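Local coordinates for peptidoglycan glycosyltransferase (Atopobium parvulum, PDB 4OVD), which is a penicillin-binding protein that combines a domain of the dimerisation family with a larger penicillin-binding domain, at residues 63-68 with 222-227; 69-74 with 152-157; 257-262 with 436-441. All blocks are in the same frame, centred on the assembly; numbering follows the deposited sequence.

Interaction 1 (63-68 with 222-227)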
# COMPACT_ATOMS: atom_id res chain seq x y z
N TYR A 63 15.54 -16.16 -1.32
CA TYR A 63 15.58 -16.00 -2.76
C TYR A 63 14.54 -14.99 -3.23
O TYR A 63 13.49 -14.86 -2.62
CB TYR A 63 15.20 -17.32 -3.42
CG TYR A 63 16.15 -18.46 -3.13
CD1 TYR A 63 17.34 -18.64 -3.85
CD2 TYR A 63 15.85 -19.38 -2.15
CE1 TYR A 63 18.20 -19.69 -3.56
CE2 TYR A 63 16.69 -20.42 -1.84
CZ TYR A 63 17.85 -20.60 -2.57
OH TYR A 63 18.64 -21.71 -2.21
N ASP A 64 14.81 -14.30 -4.32
CA ASP A 64 13.81 -13.43 -4.91
C ASP A 64 12.99 -14.31 -5.91
O ASP A 64 13.26 -15.51 -6.04
CB ASP A 64 14.42 -12.18 -5.56
CG ASP A 64 14.85 -12.40 -7.01
OD1 ASP A 64 15.04 -13.56 -7.47
OD2 ASP A 64 15.03 -11.35 -7.66
N ARG A 65 12.01 -13.73 -6.61
CA ARG A 65 11.12 -14.50 -7.48
C ARG A 65 11.82 -15.18 -8.66
O ARG A 65 11.26 -16.13 -9.20
CB ARG A 65 9.97 -13.60 -8.03
CG ARG A 65 10.41 -12.62 -9.13
CD ARG A 65 9.32 -11.62 -9.49
NE ARG A 65 8.02 -12.28 -9.52
CZ ARG A 65 7.42 -12.80 -10.58
NH1 ARG A 65 7.95 -12.71 -11.81
NH2 ARG A 65 6.24 -13.38 -10.40
N ASN A 66 12.97 -14.67 -9.11
CA ASN A 66 13.71 -15.25 -10.22
C ASN A 66 14.82 -16.17 -9.70
O ASN A 66 15.62 -16.69 -10.46
CB ASN A 66 14.34 -14.15 -11.06
CG ASN A 66 13.30 -13.22 -11.67
OD1 ASN A 66 12.35 -13.68 -12.30
ND2 ASN A 66 13.47 -11.90 -11.49
N GLY A 67 14.88 -16.37 -8.38
CA GLY A 67 15.91 -17.22 -7.83
C GLY A 67 17.21 -16.53 -7.45
O GLY A 67 18.13 -17.18 -7.03
N ASN A 68 17.34 -15.23 -7.64
CA ASN A 68 18.54 -14.58 -7.17
C ASN A 68 18.60 -14.68 -5.62
O ASN A 68 17.57 -14.62 -4.88
CB ASN A 68 18.57 -13.13 -7.61
CG ASN A 68 18.53 -12.97 -9.12
OD1 ASN A 68 19.51 -13.26 -9.81
ND2 ASN A 68 17.42 -12.43 -9.64
N SER A 222 8.34 -12.96 -3.34
CA SER A 222 7.72 -12.44 -4.55
C SER A 222 8.49 -11.29 -5.15
O SER A 222 8.22 -10.88 -6.26
CB SER A 222 6.31 -11.96 -4.20
OG SER A 222 6.33 -11.17 -3.05
N ILE A 223 9.44 -10.74 -4.41
CA ILE A 223 10.20 -9.59 -4.88
C ILE A 223 11.02 -9.79 -6.12
O ILE A 223 11.64 -10.83 -6.24
CB ILE A 223 11.20 -9.19 -3.78
CG1 ILE A 223 10.45 -8.63 -2.59
CG2 ILE A 223 12.19 -8.13 -4.27
CD1 ILE A 223 9.74 -7.34 -2.87
N ASP A 224 11.04 -8.81 -7.03
CA ASP A 224 11.90 -8.90 -8.23
C ASP A 224 12.97 -7.89 -7.90
O ASP A 224 12.76 -6.69 -7.82
CB ASP A 224 11.19 -8.54 -9.52
CG ASP A 224 12.12 -8.64 -10.75
OD1 ASP A 224 13.19 -7.99 -10.69
OD2 ASP A 224 11.78 -9.32 -11.77
N ILE A 225 14.15 -8.40 -7.65
CA ILE A 225 15.22 -7.55 -7.14
C ILE A 225 15.60 -6.41 -8.04
O ILE A 225 15.93 -5.34 -7.55
CB ILE A 225 16.45 -8.37 -6.74
CG1 ILE A 225 17.37 -7.57 -5.80
CG2 ILE A 225 17.12 -8.97 -7.97
CD1 ILE A 225 16.74 -7.26 -4.48
N GLU A 226 15.55 -6.62 -9.34
CA GLU A 226 15.86 -5.51 -10.26
C GLU A 226 14.76 -4.42 -10.20
O GLU A 226 15.03 -3.22 -10.30
CB GLU A 226 16.05 -6.03 -11.69
CG GLU A 226 17.09 -5.24 -12.45
CD GLU A 226 18.48 -5.36 -11.84
OE1 GLU A 226 18.84 -6.43 -11.28
OE2 GLU A 226 19.25 -4.38 -11.95
N LEU A 227 13.52 -4.83 -9.99
CA LEU A 227 12.43 -3.88 -9.87
C LEU A 227 12.51 -3.17 -8.52
O LEU A 227 12.12 -2.03 -8.35
CB LEU A 227 11.10 -4.59 -10.02
CG LEU A 227 9.97 -3.59 -10.16
CD1 LEU A 227 10.27 -2.66 -11.33
CD2 LEU A 227 8.68 -4.38 -10.34
O HOH W 1 10.42 -11.34 -12.82

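Interaction 2 (69-74 with 152-157)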
# COMPACT_ATOMS: atom_id res chain seq x y z
N VAL A 69 19.82 -14.87 -5.13
CA VAL A 69 20.07 -15.00 -3.70
C VAL A 69 20.11 -13.57 -3.16
O VAL A 69 20.85 -12.71 -3.69
CB VAL A 69 21.38 -15.78 -3.37
CG1 VAL A 69 21.71 -15.75 -1.88
CG2 VAL A 69 21.26 -17.23 -3.85
N LEU A 70 19.27 -13.31 -2.15
CA LEU A 70 19.21 -11.98 -1.60
C LEU A 70 19.97 -12.01 -0.33
O LEU A 70 20.70 -11.09 -0.03
CB LEU A 70 17.77 -11.54 -1.39
CG LEU A 70 16.86 -11.51 -2.61
CD1 LEU A 70 15.49 -10.98 -2.23
CD2 LEU A 70 17.45 -10.68 -3.75
N ALA A 71 19.84 -13.11 0.42
CA ALA A 71 20.56 -13.29 1.65
C ALA A 71 20.94 -14.74 1.89
O ALA A 71 20.15 -15.66 1.71
CB ALA A 71 19.73 -12.78 2.81
N MSE A 72 22.15 -14.94 2.37
CA MSE A 72 22.66 -16.28 2.63
C MSE A 72 23.64 -16.18 3.73
O MSE A 72 24.29 -15.14 3.87
CB MSE A 72 23.40 -16.81 1.42
CG MSE A 72 24.20 -15.67 0.77
SE MSE A 72 26.02 -16.24 0.30
CE MSE A 72 26.13 -15.17 -1.36
N SER A 73 23.73 -17.26 4.50
CA SER A 73 24.60 -17.35 5.68
C SER A 73 25.85 -18.11 5.32
O SER A 73 25.81 -19.11 4.61
CB SER A 73 23.91 -17.94 6.91
OG SER A 73 23.05 -16.99 7.54
N VAL A 74 26.93 -17.62 5.90
CA VAL A 74 28.28 -18.03 5.63
C VAL A 74 29.06 -18.14 6.94
O VAL A 74 28.76 -17.45 7.89
CB VAL A 74 28.82 -16.93 4.67
CG1 VAL A 74 30.28 -16.63 4.89
CG2 VAL A 74 28.47 -17.30 3.25
N ARG A 152 25.36 -13.13 7.58
CA ARG A 152 24.65 -13.00 6.35
C ARG A 152 25.44 -12.15 5.41
O ARG A 152 26.10 -11.19 5.81
CB ARG A 152 23.34 -12.21 6.51
CG ARG A 152 22.19 -12.96 7.07
CD ARG A 152 21.81 -14.10 6.17
NE ARG A 152 20.39 -14.30 6.27
CZ ARG A 152 19.77 -15.39 5.88
NH1 ARG A 152 18.45 -15.45 6.01
NH2 ARG A 152 20.45 -16.45 5.43
N VAL A 153 25.28 -12.46 4.15
CA VAL A 153 25.87 -11.72 3.10
C VAL A 153 24.68 -11.37 2.20
O VAL A 153 23.82 -12.25 1.95
CB VAL A 153 26.85 -12.56 2.28
CG1 VAL A 153 27.48 -11.70 1.20
CG2 VAL A 153 27.94 -13.16 3.17
N TYR A 154 24.64 -10.10 1.82
CA TYR A 154 23.61 -9.52 0.97
C TYR A 154 24.28 -9.11 -0.29
O TYR A 154 24.95 -8.10 -0.37
CB TYR A 154 22.99 -8.31 1.62
CG TYR A 154 22.39 -8.61 2.93
CD1 TYR A 154 21.16 -9.20 3.02
CD2 TYR A 154 23.04 -8.31 4.08
CE1 TYR A 154 20.61 -9.49 4.22
CE2 TYR A 154 22.50 -8.60 5.29
CZ TYR A 154 21.28 -9.18 5.34
OH TYR A 154 20.74 -9.47 6.53
N PRO A 155 24.09 -10.03 -1.33
CA PRO A 155 24.84 -9.72 -2.54
C PRO A 155 24.48 -8.46 -3.29
O PRO A 155 25.32 -8.02 -4.06
CB PRO A 155 24.51 -10.88 -3.46
CG PRO A 155 24.29 -12.00 -2.56
CD PRO A 155 23.41 -11.39 -1.58
N TYR A 156 23.28 -7.93 -3.15
CA TYR A 156 22.91 -6.79 -3.94
C TYR A 156 23.11 -5.57 -3.14
O TYR A 156 22.67 -4.51 -3.49
CB TYR A 156 21.49 -6.88 -4.41
CG TYR A 156 21.27 -7.96 -5.41
CD1 TYR A 156 21.38 -7.72 -6.76
CD2 TYR A 156 20.95 -9.22 -5.01
CE1 TYR A 156 21.18 -8.71 -7.67
CE2 TYR A 156 20.74 -10.21 -5.92
CZ TYR A 156 20.87 -9.95 -7.24
OH TYR A 156 20.66 -10.96 -8.12
N GLY A 157 23.81 -5.73 -2.05
CA GLY A 157 24.11 -4.64 -1.13
C GLY A 157 22.88 -4.12 -0.44
O GLY A 157 22.12 -4.90 0.11

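Interaction 3 (257-262 with 436-441)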
# COMPACT_ATOMS: atom_id res chain seq x y z
N THR A 257 -2.91 -12.22 -6.95
CA THR A 257 -2.32 -13.16 -6.00
C THR A 257 -1.89 -12.49 -4.67
O THR A 257 -1.63 -13.16 -3.68
CB THR A 257 -1.03 -13.68 -6.56
OG1 THR A 257 -0.17 -12.57 -6.72
CG2 THR A 257 -1.21 -14.40 -7.92
N GLY A 258 -1.77 -11.17 -4.68
CA GLY A 258 -1.32 -10.42 -3.53
C GLY A 258 0.19 -10.32 -3.39
O GLY A 258 0.67 -9.59 -2.54
N GLU A 259 0.95 -10.97 -4.26
CA GLU A 259 2.43 -10.96 -4.18
C GLU A 259 2.98 -9.58 -4.45
O GLU A 259 2.48 -8.91 -5.34
CB GLU A 259 3.04 -11.92 -5.21
CG GLU A 259 2.75 -13.38 -4.87
CD GLU A 259 3.21 -14.39 -5.95
OE1 GLU A 259 3.70 -13.96 -7.04
OE2 GLU A 259 3.08 -15.63 -5.71
N ILE A 260 3.98 -9.15 -3.65
CA ILE A 260 4.61 -7.83 -3.78
C ILE A 260 5.90 -7.91 -4.58
O ILE A 260 6.89 -8.61 -4.21
CB ILE A 260 4.85 -7.24 -2.42
CG1 ILE A 260 3.49 -6.99 -1.72
CG2 ILE A 260 5.61 -5.89 -2.52
CD1 ILE A 260 3.61 -6.85 -0.20
N TYR A 261 5.89 -7.22 -5.72
CA TYR A 261 7.03 -7.26 -6.57
C TYR A 261 8.13 -6.35 -6.11
O TYR A 261 9.30 -6.64 -6.35
CB TYR A 261 6.68 -6.85 -7.97
CG TYR A 261 5.62 -7.64 -8.63
CD1 TYR A 261 5.82 -8.99 -8.96
CD2 TYR A 261 4.47 -7.02 -9.06
CE1 TYR A 261 4.83 -9.71 -9.60
CE2 TYR A 261 3.48 -7.72 -9.73
CZ TYR A 261 3.68 -9.05 -10.03
OH TYR A 261 2.68 -9.69 -10.69
N ALA A 262 7.74 -5.24 -5.51
CA ALA A 262 8.69 -4.24 -4.99
C ALA A 262 8.02 -3.33 -3.99
O ALA A 262 6.84 -3.10 -4.06
CB ALA A 262 9.27 -3.42 -6.10
N THR A 436 -4.42 -10.62 0.21
CA THR A 436 -3.55 -10.26 1.29
C THR A 436 -2.22 -9.90 0.67
O THR A 436 -1.65 -10.76 0.06
CB THR A 436 -3.28 -11.44 2.20
OG1 THR A 436 -4.50 -11.86 2.83
CG2 THR A 436 -2.28 -11.03 3.26
N PRO A 437 -1.75 -8.64 0.80
CA PRO A 437 -0.43 -8.33 0.22
C PRO A 437 0.65 -9.11 1.00
O PRO A 437 0.52 -9.29 2.19
CB PRO A 437 -0.30 -6.79 0.33
CG PRO A 437 -1.65 -6.31 0.73
CD PRO A 437 -2.36 -7.46 1.43
N HIS A 438 1.69 -9.58 0.36
CA HIS A 438 2.65 -10.40 1.04
C HIS A 438 3.89 -10.62 0.26
O HIS A 438 3.90 -10.46 -0.90
CB HIS A 438 2.04 -11.73 1.41
CG HIS A 438 1.66 -12.56 0.23
ND1 HIS A 438 0.41 -12.52 -0.32
CD2 HIS A 438 2.37 -13.44 -0.49
CE1 HIS A 438 0.36 -13.34 -1.34
NE2 HIS A 438 1.54 -13.91 -1.47
N PHE A 439 4.94 -11.00 0.94
CA PHE A 439 6.24 -11.15 0.36
C PHE A 439 6.66 -12.58 0.15
O PHE A 439 7.35 -12.87 -0.76
CB PHE A 439 7.28 -10.49 1.24
CG PHE A 439 7.14 -9.01 1.35
CD1 PHE A 439 7.57 -8.21 0.35
CD2 PHE A 439 6.59 -8.45 2.46
CE1 PHE A 439 7.45 -6.86 0.44
CE2 PHE A 439 6.47 -7.09 2.57
CZ PHE A 439 6.90 -6.30 1.56
N MSE A 440 6.28 -13.47 1.05
CA MSE A 440 6.72 -14.84 0.98
C MSE A 440 5.84 -15.68 0.14
O MSE A 440 4.67 -15.80 0.41
CB MSE A 440 6.78 -15.51 2.33
CG MSE A 440 7.25 -16.94 2.18
SE MSE A 440 7.57 -17.68 3.96
N VAL A 441 6.44 -16.28 -0.86
CA VAL A 441 5.79 -17.22 -1.74
C VAL A 441 5.94 -18.66 -1.28
O VAL A 441 4.99 -19.40 -1.29
CB VAL A 441 6.36 -17.12 -3.15
CG1 VAL A 441 5.61 -18.04 -4.07
CG2 VAL A 441 6.25 -15.71 -3.65

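Interaction 1 (63-68 with 222-227)
The backbones of Asp64 and Arg65 pass beside Ile223 and Ser222, and Arg65 N donates a nearly straight hydrogen bond of 2.9 Å to Ile223 O. Next to this bond, Asp64 CG sits between its own backbone N and carbonyl carbon (chi1 87°). That torsion sends the carboxylate toward the start of helix 225-242. Asp64 OD2 accepts from Ile225 N at 3.1 Å through its anti lone pair. Asn68 ND2 meets the same oxygen on the syn side, in a bond of 3.3 Å. Asp64 OD1 accepts from Asn66 N and Asn68 N, which reach it from opposite faces of the carboxylate. These bonds fix the rotation of the group.

Asp224 is the N-cap of the helix. Its OD1 accepts from Leu227 N and also pairs with Arg556. Asn66 ND2 gives Asp224 OD2 a weak bond of 3.1 Å, with amide and carboxylate nearly perpendicular. One water joins Asp224 OD2, Asn66 OD1 and Arg65 NH1. Arg65 CD lies 3.6 Å from Asp224 CB. The features here are an Asx turn at Asp64, within a type I beta turn from Asp64 to Gly67, set against an aspartate-capped helix N-terminus.

Interaction 2 (69-74 with 152-157)
Two bends in the Arg152 side chain, at chi2 (-62°) and chi3 (-148°), fold its guanidinium back against Ala71. Met72, modelled as selenomethionine, has CG between its backbone N and carbonyl carbon (chi1 38°). Further bends along the chain carry its methyl group to Pro155.

Ala71 CB lies over one face of the Arg152 guanidinium, offset toward the rim and 3.8 Å from NE. The polar end of Arg152 is held from outside: NE forms a salt bridge with Glu178, and NH2 donates to Gly60 O. Arg152 CD packs 3.4 Å from Ser73 OG. Ala71 CB also touches Tyr154 CE1 at 3.7 Å, so the same methyl group serves both side chains.

Met72 and Val153 occupy the other side of the strands. Met72 CE meets Pro155 CG at 3.9 Å, while Val74 rests on a methyl group of Val153. Further along, Tyr156 turns a ring edge to Val69 O. Its CE2 atom is 4.0 Å from Leu70 CD2.

The backbones pair through Met72 N to Val153 O at 3.2 Å and Val153 N to Met72 O at 2.9 Å. Met72 and Val153 are thus the hydrogen-bonded pair, and Ser73 and Arg152 the next, non-hydrogen-bonded one. Beyond the paired residues, a type I beta turn from Tyr154 to Gly157 follows strand 151-153. Leu70 and Ala71 both face Ile62 in a classic beta bulge. This is antiparallel pairing at an outer strand of a mixed sheet, next to that bulge.

Interaction 3 (257-262 with 436-441)
Two backbone hydrogen bonds join Gly258 and Ile260, on either side of Glu259 in the sequence, to His438. His438 N donates to Gly258 O at 3.1 Å, from above the carbonyl plane. Ile260 N donates to His438 O at 3.0 Å, nearly in line with the carbonyl bond. Together they make a single beta bridge between Glu259 and His438. A CA-H...O contact from Pro437 CA reaches Gly258 O as well, so that oxygen has two neighbours from the other segment. Gly258 has no side chain, and its CA comes within 3.6 Å of Thr436 O.

Each segment also has a side-chain hydrogen bond of its own. Thr257 OG1 accepts from Glu259 N in an ST turn. His438 ND1 donates to Thr436 O at 2.7 Å, close to the ring plane. The His438 chi1 of 64° places CG between the backbone N and the carbonyl carbon and swings the ring back toward residues 257-259.

Two rings take part. Glu259 CA lies over one face of His438 in a CH-pi contact, while Thr257 O meets the ring edge, 3.1 Å from CE1. On the Phe439 ring, Ile260 CD1 makes a second CH-pi contact, 3.9 Å from the ring centre, and Ile260 CG2 touches CE1 at 3.6 Å.

Pro437 CB against Ile260 CD1 is an apolar pair. The Glu259 side chain crosses that of Val441 at about a right angle, with OE2 beside its methyl groups.

The bond from ND1, with Trp450 stacked on the ring, settles the orientation of the imidazole. Ser222 OG bonds both Ile260 O and Phe439 O. The backbone bonds thus tie the start of strand 260-266 to the residues just before strand 440-443.

Overall arrangement
Along the chain, interaction 2 is nested inside the loop closed by interaction 1, and interaction 3 follows both. The centres of interactions 1 and 2 are about 13 Å apart, those of 1 and 3 about 12 Å, and those of 2 and 3 about 21 Å. Interaction 1 therefore lies between the others and touches each. Ile225 packs on Leu70 and Tyr156, while Ser222 bonds to Phe439 and Ile260. Interactions 2 and 3 do not touch, but both reach the mixed sheet that includes strands 69-74 and 440-443. Strand 260-266 belongs to the separate five-stranded antiparallel sheet. Interaction 2 lies in the dimerisation-family region and interaction 3 in the penicillin-binding domain, and interaction 1 connects them.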